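PDB 3GKQ: terminal oxygenase component of carbazole 1,9a-dioxygenase from Sphingomonas, which probably receives electrons at a Rieske [2Fe-2S] cluster and passes them to a nonheme iron that dioxygenates carbazole at its angular position. Local coordinates for residues Y33-P46 and V49-G63. Numbering follows the deposited sequence.
Sequences YPVRLSAEVAEASP and VQLLGEKVLLNRVDG
Glu43 OE2 is gripped twice: on its syn lone pair it takes Asp62 N, in the turn that ends strand 54-61, at 2.7 Å, and a water that also donates to Asp62 OD1 adds a weak bond. The other oxygen, OE1, takes Gly63 N at 2.8 Å in a nearly straight bond (169°). The reach depends on the torsions, CG lying anti to the backbone N (chi1 -179°) before a bend at chi2. Asp62 and Gly63 have positive phi in the turn between strands 54-61 and 64-69 of the Rieske domain, and the two N-H bonds fasten Glu43 to it. Just beside it, Ala44 N donates to Arg60 O at 2.7 Å, within the carbonyl plane.

Arg60 NH1 donates to Val41 O at 2.6 Å, the acceptor lying near the guanidinium plane, while NE reaches Gly63 O from above that carbonyl's plane. With NH2 in a salt bridge to Glu131 of strand 129-132, whose other oxygen bonds Ser38 OG, the guanidinium's rotation is probably well fixed.

Farther along, apolar groups join strand 31-35, which belongs to a separate three-stranded sheet, to the hairpin 47-61. The two branches of Val35 diverge, CG1 touching Leu51 CD1 at 3.5 Å and CG2 facing Leu58 CD1, which Val41 CG2 also meets. Val49 CG1 lies over one face of the Arg36 guanidinium. At the type I' turn, Leu52 CD1 sits over the centre of the Tyr33 ring in a CH-pi contact, 3.9 Å from the centroid and 13° off the normal, while Tyr33 OH bonds to Phe28 O.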
ATOM      1  N   TYR A  33     -11.438  27.211   8.167  1.00 25.69           N
ATOM      2  CA  TYR A  33     -12.012  25.956   7.709  1.00 25.64           C
ATOM      3  C   TYR A  33     -12.796  25.302   8.839  1.00 25.71           C
ATOM      4  O   TYR A  33     -12.330  25.253   9.973  1.00 26.18           O
ATOM      5  CB  TYR A  33     -10.909  24.982   7.281  1.00 25.38           C
ATOM      6  CG  TYR A  33     -10.161  25.362   6.023  1.00 27.69           C
ATOM      7  CD1 TYR A  33     -10.667  25.041   4.760  1.00 24.90           C
ATOM      8  CD2 TYR A  33      -8.940  26.032   6.094  1.00 26.43           C
ATOM      9  CE1 TYR A  33      -9.969  25.374   3.598  1.00 27.15           C
ATOM     10  CE2 TYR A  33      -8.236  26.371   4.945  1.00 27.53           C
ATOM     11  CZ  TYR A  33      -8.755  26.039   3.701  1.00 27.97           C
ATOM     12  OH  TYR A  33      -8.057  26.374   2.569  1.00 26.47           O
ATOM     13  N   PRO A  34     -14.005  24.804   8.546  1.00 26.03           N
ATOM     14  CA  PRO A  34     -14.808  24.144   9.579  1.00 26.81           C
ATOM     15  C   PRO A  34     -14.266  22.717   9.674  1.00 27.26           C
ATOM     16  O   PRO A  34     -13.946  22.113   8.651  1.00 28.42           O
ATOM     17  CB  PRO A  34     -16.219  24.201   9.003  1.00 26.08           C
ATOM     18  CG  PRO A  34     -15.977  24.062   7.524  1.00 26.06           C
ATOM     19  CD  PRO A  34     -14.774  24.967   7.297  1.00 26.64           C
ATOM     20  N   VAL A  35     -14.154  22.170  10.880  1.00 28.00           N
ATOM     21  CA  VAL A  35     -13.612  20.823  11.019  1.00 29.58           C
ATOM     22  C   VAL A  35     -14.508  19.827  11.736  1.00 31.40           C
ATOM     23  O   VAL A  35     -14.360  18.615  11.559  1.00 29.39           O
ATOM     24  CB  VAL A  35     -12.256  20.841  11.756  1.00 30.57           C
ATOM     25  CG1 VAL A  35     -11.249  21.654  10.963  1.00 32.52           C
ATOM     26  CG2 VAL A  35     -12.428  21.427  13.154  1.00 30.88           C
ATOM     27  N   ARG A  36     -15.444  20.327  12.536  1.00 30.65           N
ATOM     28  CA  ARG A  36     -16.319  19.437  13.285  1.00 33.06           C
ATOM     29  C   ARG A  36     -17.594  20.173  13.712  1.00 33.54           C
ATOM     30  O   ARG A  36     -17.639  21.407  13.726  1.00 31.68           O
ATOM     31  CB  ARG A  36     -15.558  18.935  14.523  1.00 36.29           C
ATOM     32  CG  ARG A  36     -15.836  17.499  14.936  1.00 41.53           C
ATOM     33  CD  ARG A  36     -14.701  16.547  14.571  1.00 39.42           C
ATOM     34  NE  ARG A  36     -14.629  16.303  13.138  1.00 45.45           N
ATOM     35  CZ  ARG A  36     -13.790  15.452  12.559  1.00 45.68           C
ATOM     36  NH1 ARG A  36     -12.936  14.743  13.289  1.00 45.66           N
ATOM     37  NH2 ARG A  36     -13.802  15.308  11.242  1.00 48.81           N
ATOM     38  N   LEU A  37     -18.634  19.412  14.039  1.00 32.73           N
ATOM     39  CA  LEU A  37     -19.883  20.002  14.503  1.00 34.74           C
ATOM     40  C   LEU A  37     -19.680  20.314  15.985  1.00 34.39           C
ATOM     41  O   LEU A  37     -19.006  19.559  16.685  1.00 32.65           O
ATOM     42  CB  LEU A  37     -21.040  19.011  14.333  1.00 34.55           C
ATOM     43  CG  LEU A  37     -21.279  18.485  12.915  1.00 35.27           C
ATOM     44  CD1 LEU A  37     -22.375  17.434  12.925  1.00 34.99           C
ATOM     45  CD2 LEU A  37     -21.651  19.640  12.001  1.00 36.23           C
ATOM     46  N   SER A  38     -20.250  21.418  16.459  1.00 35.27           N
ATOM     47  CA  SER A  38     -20.108  21.807  17.861  1.00 36.70           C
ATOM     48  C   SER A  38     -20.380  20.661  18.832  1.00 37.41           C
ATOM     49  O   SER A  38     -19.650  20.476  19.806  1.00 37.46           O
ATOM     50  CB  SER A  38     -21.044  22.974  18.193  1.00 37.53           C
ATOM     51  OG  SER A  38     -20.622  24.170  17.567  1.00 37.64           O
ATOM     52  N   ALA A  39     -21.430  19.895  18.559  1.00 37.78           N
ATOM     53  CA  ALA A  39     -21.815  18.778  19.414  1.00 38.54           C
ATOM     54  C   ALA A  39     -20.739  17.700  19.535  1.00 38.98           C
ATOM     55  O   ALA A  39     -20.722  16.948  20.510  1.00 39.79           O
ATOM     56  CB  ALA A  39     -23.115  18.153  18.899  1.00 39.04           C
ATOM     57  N   GLU A  40     -19.846  17.621  18.551  1.00 37.58           N
ATOM     58  CA  GLU A  40     -18.789  16.614  18.567  1.00 36.45           C
ATOM     59  C   GLU A  40     -17.600  17.039  19.421  1.00 35.55           C
ATOM     60  O   GLU A  40     -16.716  16.235  19.711  1.00 36.48           O
ATOM     61  CB  GLU A  40     -18.311  16.330  17.143  1.00 37.83           C
ATOM     62  CG  GLU A  40     -19.385  15.781  16.225  1.00 38.26           C
ATOM     63  CD  GLU A  40     -18.888  15.602  14.803  1.00 39.83           C
ATOM     64  OE1 GLU A  40     -18.485  16.608  14.184  1.00 38.31           O
ATOM     65  OE2 GLU A  40     -18.901  14.457  14.303  1.00 41.97           O
ATOM     66  N   VAL A  41     -17.576  18.309  19.805  1.00 34.84           N
ATOM     67  CA  VAL A  41     -16.499  18.841  20.629  1.00 34.74           C
ATOM     68  C   VAL A  41     -17.101  19.189  21.989  1.00 35.23           C
ATOM     69  O   VAL A  41     -17.473  20.333  22.242  1.00 34.28           O
ATOM     70  CB  VAL A  41     -15.888  20.106  19.985  1.00 34.62           C
ATOM     71  CG1 VAL A  41     -14.649  20.537  20.755  1.00 32.82           C
ATOM     72  CG2 VAL A  41     -15.542  19.829  18.518  1.00 33.80           C
ATOM     73  N   ALA A  42     -17.193  18.187  22.857  1.00 36.21           N
ATOM     74  CA  ALA A  42     -17.784  18.364  24.179  1.00 37.53           C
ATOM     75  C   ALA A  42     -16.811  18.827  25.258  1.00 37.40           C
ATOM     76  O   ALA A  42     -15.592  18.735  25.106  1.00 36.32           O
ATOM     77  CB  ALA A  42     -18.459  17.062  24.614  1.00 37.43           C
ATOM     78  N   GLU A  43     -17.374  19.324  26.354  1.00 37.97           N
ATOM     79  CA  GLU A  43     -16.597  19.805  27.493  1.00 37.26           C
ATOM     80  C   GLU A  43     -15.657  18.711  27.993  1.00 36.23           C
ATOM     81  O   GLU A  43     -16.058  17.557  28.151  1.00 35.29           O
ATOM     82  CB  GLU A  43     -17.549  20.229  28.620  1.00 38.56           C
ATOM     83  CG  GLU A  43     -16.882  20.789  29.884  1.00 37.84           C
ATOM     84  CD  GLU A  43     -16.195  22.126  29.667  1.00 38.86           C
ATOM     85  OE1 GLU A  43     -16.693  22.937  28.855  1.00 40.98           O
ATOM     86  OE2 GLU A  43     -15.163  22.377  30.326  1.00 38.80           O
ATOM     87  N   ALA A  44     -14.401  19.081  28.223  1.00 36.48           N
ATOM     88  CA  ALA A  44     -13.392  18.149  28.720  1.00 36.15           C
ATOM     89  C   ALA A  44     -13.362  16.806  27.998  1.00 36.34           C
ATOM     90  O   ALA A  44     -13.158  15.765  28.625  1.00 37.61           O
ATOM     91  CB  ALA A  44     -13.592  17.925  30.223  1.00 36.85           C
ATOM     92  N   SER A  45     -13.557  16.823  26.684  1.00 35.50           N
ATOM     93  CA  SER A  45     -13.526  15.585  25.905  1.00 35.88           C
ATOM     94  C   SER A  45     -12.735  15.821  24.610  1.00 35.94           C
ATOM     95  O   SER A  45     -13.317  15.991  23.539  1.00 36.33           O
ATOM     96  CB  SER A  45     -14.954  15.133  25.583  1.00 35.76           C
ATOM     97  OG  SER A  45     -14.969  13.812  25.064  1.00 37.35           O
ATOM     98  N   PRO A  46     -11.389  15.842  24.703  1.00 35.50           N
ATOM     99  CA  PRO A  46     -10.478  16.060  23.570  1.00 34.90           C
ATOM    100  C   PRO A  46     -10.784  15.229  22.324  1.00 33.54           C
ATOM    101  O   PRO A  46     -11.017  14.024  22.408  1.00 32.45           O
ATOM    102  CB  PRO A  46      -9.108  15.739  24.165  1.00 35.22           C
ATOM    103  CG  PRO A  46      -9.262  16.202  25.587  1.00 34.89           C
ATOM    104  CD  PRO A  46     -10.623  15.643  25.949  1.00 34.25           C
ATOM    105  N   VAL A  49      -8.328  15.902  15.076  1.00 28.35           N
ATOM    106  CA  VAL A  49      -8.784  16.129  13.710  1.00 27.20           C
ATOM    107  C   VAL A  49      -7.555  16.406  12.851  1.00 28.45           C
ATOM    108  O   VAL A  49      -6.466  16.670  13.371  1.00 27.05           O
ATOM    109  CB  VAL A  49      -9.731  17.359  13.586  1.00 27.45           C
ATOM    110  CG1 VAL A  49     -11.019  17.132  14.374  1.00 28.91           C
ATOM    111  CG2 VAL A  49      -9.018  18.609  14.068  1.00 25.10           C
ATOM    112  N   GLN A  50      -7.731  16.339  11.538  1.00 27.52           N
ATOM    113  CA  GLN A  50      -6.638  16.627  10.623  1.00 28.27           C
ATOM    114  C   GLN A  50      -7.191  17.428   9.458  1.00 27.36           C
ATOM    115  O   GLN A  50      -8.189  17.040   8.854  1.00 27.10           O
ATOM    116  CB  GLN A  50      -5.996  15.338  10.096  1.00 28.88           C
ATOM    117  CG  GLN A  50      -4.803  15.588   9.167  1.00 31.49           C
ATOM    118  CD  GLN A  50      -4.155  14.302   8.672  1.00 35.45           C
ATOM    119  OE1 GLN A  50      -3.957  13.359   9.438  1.00 37.79           O
ATOM    120  NE2 GLN A  50      -3.806  14.267   7.394  1.00 35.30           N
ATOM    121  N   LEU A  51      -6.566  18.562   9.167  1.00 26.18           N
ATOM    122  CA  LEU A  51      -6.996  19.383   8.044  1.00 26.81           C
ATOM    123  C   LEU A  51      -5.752  19.967   7.395  1.00 26.58           C
ATOM    124  O   LEU A  51      -4.806  20.364   8.083  1.00 25.73           O
ATOM    125  CB  LEU A  51      -7.937  20.509   8.489  1.00 27.36           C
ATOM    126  CG  LEU A  51      -7.348  21.719   9.212  1.00 28.84           C
ATOM    127  CD1 LEU A  51      -8.391  22.827   9.275  1.00 28.59           C
ATOM    128  CD2 LEU A  51      -6.892  21.322  10.603  1.00 29.83           C
ATOM    129  N   LEU A  52      -5.753  20.007   6.067  1.00 26.27           N
ATOM    130  CA  LEU A  52      -4.616  20.526   5.316  1.00 25.78           C
ATOM    131  C   LEU A  52      -3.309  19.836   5.698  1.00 25.24           C
ATOM    132  O   LEU A  52      -2.242  20.451   5.691  1.00 25.00           O
ATOM    133  CB  LEU A  52      -4.498  22.042   5.501  1.00 25.81           C
ATOM    134  CG  LEU A  52      -5.495  22.866   4.678  1.00 28.33           C
ATOM    135  CD1 LEU A  52      -6.901  22.731   5.262  1.00 28.01           C
ATOM    136  CD2 LEU A  52      -5.071  24.323   4.673  1.00 28.33           C
ATOM    137  N   GLY A  53      -3.407  18.550   6.030  1.00 25.43           N
ATOM    138  CA  GLY A  53      -2.236  17.772   6.396  1.00 26.48           C
ATOM    139  C   GLY A  53      -1.710  17.984   7.808  1.00 27.66           C
ATOM    140  O   GLY A  53      -0.736  17.349   8.205  1.00 29.20           O
ATOM    141  N   GLU A  54      -2.345  18.868   8.570  1.00 27.85           N
ATOM    142  CA  GLU A  54      -1.906  19.151   9.932  1.00 27.37           C
ATOM    143  C   GLU A  54      -2.782  18.458  10.978  1.00 28.00           C
ATOM    144  O   GLU A  54      -4.008  18.500  10.902  1.00 28.31           O
ATOM    145  CB  GLU A  54      -1.896  20.670  10.158  1.00 27.68           C
ATOM    146  CG  GLU A  54      -0.823  21.390   9.324  1.00 28.80           C
ATOM    147  CD  GLU A  54      -0.860  22.913   9.460  1.00 30.27           C
ATOM    148  OE1 GLU A  54      -1.276  23.422  10.519  1.00 29.57           O
ATOM    149  OE2 GLU A  54      -0.449  23.604   8.505  1.00 30.98           O
ATOM    150  N   LYS A  55      -2.142  17.809  11.946  1.00 26.94           N
ATOM    151  CA  LYS A  55      -2.867  17.110  13.004  1.00 26.91           C
ATOM    152  C   LYS A  55      -3.116  18.047  14.180  1.00 27.18           C
ATOM    153  O   LYS A  55      -2.184  18.586  14.776  1.00 25.95           O
ATOM    154  CB  LYS A  55      -2.081  15.874  13.444  1.00 27.69           C
ATOM    155  CG  LYS A  55      -1.973  14.819  12.342  1.00 30.48           C
ATOM    156  CD  LYS A  55      -1.050  13.670  12.725  1.00 33.92           C
ATOM    157  CE  LYS A  55      -1.626  12.830  13.852  1.00 35.08           C
ATOM    158  NZ  LYS A  55      -0.707  11.715  14.233  1.00 36.63           N
ATOM    159  N   VAL A  56      -4.389  18.232  14.505  1.00 27.07           N
ATOM    160  CA  VAL A  56      -4.794  19.135  15.576  1.00 27.84           C
ATOM    161  C   VAL A  56      -5.622  18.429  16.649  1.00 28.17           C
ATOM    162  O   VAL A  56      -6.328  17.465  16.361  1.00 27.64           O
ATOM    163  CB  VAL A  56      -5.618  20.308  14.982  1.00 27.80           C
ATOM    164  CG1 VAL A  56      -5.980  21.313  16.065  1.00 28.36           C
ATOM    165  CG2 VAL A  56      -4.819  20.981  13.859  1.00 27.72           C
ATOM    166  N   LEU A  57      -5.520  18.904  17.887  1.00 28.96           N
ATOM    167  CA  LEU A  57      -6.280  18.323  18.990  1.00 29.61           C
ATOM    168  C   LEU A  57      -7.214  19.398  19.539  1.00 29.11           C
ATOM    169  O   LEU A  57      -6.770  20.482  19.928  1.00 28.39           O
ATOM    170  CB  LEU A  57      -5.352  17.844  20.110  1.00 29.97           C
ATOM    171  CG  LEU A  57      -5.645  16.478  20.754  1.00 34.31           C
ATOM    172  CD1 LEU A  57      -5.032  16.463  22.148  1.00 31.34           C
ATOM    173  CD2 LEU A  57      -7.141  16.193  20.832  1.00 30.96           C
ATOM    174  N   LEU A  58      -8.505  19.093  19.568  1.00 29.12           N
ATOM    175  CA  LEU A  58      -9.501  20.039  20.060  1.00 30.22           C
ATOM    176  C   LEU A  58     -10.018  19.650  21.444  1.00 31.35           C
ATOM    177  O   LEU A  58     -10.008  18.482  21.818  1.00 31.42           O
ATOM    178  CB  LEU A  58     -10.695  20.089  19.103  1.00 30.90           C
ATOM    179  CG  LEU A  58     -10.457  20.282  17.605  1.00 28.99           C
ATOM    180  CD1 LEU A  58     -11.787  20.136  16.872  1.00 28.26           C
ATOM    181  CD2 LEU A  58      -9.837  21.639  17.346  1.00 29.05           C
ATOM    182  N   ASN A  59     -10.471  20.643  22.198  1.00 33.67           N
ATOM    183  CA  ASN A  59     -11.043  20.400  23.513  1.00 34.79           C
ATOM    184  C   ASN A  59     -11.867  21.606  23.919  1.00 35.54           C
ATOM    185  O   ASN A  59     -11.588  22.734  23.501  1.00 36.33           O
ATOM    186  CB  ASN A  59      -9.960  20.130  24.562  1.00 34.31           C
ATOM    187  CG  ASN A  59     -10.544  19.638  25.883  1.00 35.67           C
ATOM    188  OD1 ASN A  59     -11.588  18.976  25.906  1.00 35.20           O
ATOM    189  ND2 ASN A  59      -9.865  19.942  26.984  1.00 34.28           N
ATOM    190  N   ARG A  60     -12.897  21.356  24.714  1.00 35.38           N
ATOM    191  CA  ARG A  60     -13.766  22.416  25.193  1.00 36.30           C
ATOM    192  C   ARG A  60     -13.561  22.551  26.698  1.00 36.84           C
ATOM    193  O   ARG A  60     -13.805  21.610  27.457  1.00 35.79           O
ATOM    194  CB  ARG A  60     -15.219  22.075  24.863  1.00 35.83           C
ATOM    195  CG  ARG A  60     -16.245  23.030  25.430  1.00 37.57           C
ATOM    196  CD  ARG A  60     -17.577  22.835  24.730  1.00 39.02           C
ATOM    197  NE  ARG A  60     -17.876  23.996  23.907  1.00 42.47           N
ATOM    198  CZ  ARG A  60     -18.214  23.953  22.625  1.00 40.73           C
ATOM    199  NH1 ARG A  60     -18.304  22.797  21.980  1.00 40.27           N
ATOM    200  NH2 ARG A  60     -18.460  25.082  21.989  1.00 43.34           N
ATOM    201  N   VAL A  61     -13.079  23.717  27.113  1.00 38.75           N
ATOM    202  CA  VAL A  61     -12.817  23.993  28.521  1.00 38.92           C
ATOM    203  C   VAL A  61     -13.651  25.195  28.943  1.00 39.85           C
ATOM    204  O   VAL A  61     -13.487  26.297  28.411  1.00 39.27           O
ATOM    205  CB  VAL A  61     -11.326  24.301  28.754  1.00 38.38           C
ATOM    206  CG1 VAL A  61     -11.060  24.504  30.240  1.00 38.26           C
ATOM    207  CG2 VAL A  61     -10.474  23.165  28.208  1.00 38.67           C
ATOM    208  N   ASP A  62     -14.538  24.976  29.910  1.00 41.36           N
ATOM    209  CA  ASP A  62     -15.427  26.026  30.384  1.00 42.10           C
ATOM    210  C   ASP A  62     -16.198  26.591  29.198  1.00 40.49           C
ATOM    211  O   ASP A  62     -16.284  27.804  29.014  1.00 40.21           O
ATOM    212  CB  ASP A  62     -14.643  27.142  31.086  1.00 45.16           C
ATOM    213  CG  ASP A  62     -13.982  26.670  32.371  1.00 49.66           C
ATOM    214  OD1 ASP A  62     -14.594  25.840  33.081  1.00 51.70           O
ATOM    215  OD2 ASP A  62     -12.861  27.133  32.676  1.00 52.21           O
ATOM    216  N   GLY A  63     -16.735  25.688  28.382  1.00 39.87           N
ATOM    217  CA  GLY A  63     -17.514  26.090  27.225  1.00 39.19           C
ATOM    218  C   GLY A  63     -16.751  26.661  26.042  1.00 39.36           C
ATOM    219  O   GLY A  63     -17.341  26.873  24.985  1.00 38.38           O
TER
HETATM  220  O   HOH W   1     -16.612  23.416  33.201  1.00 56.95           O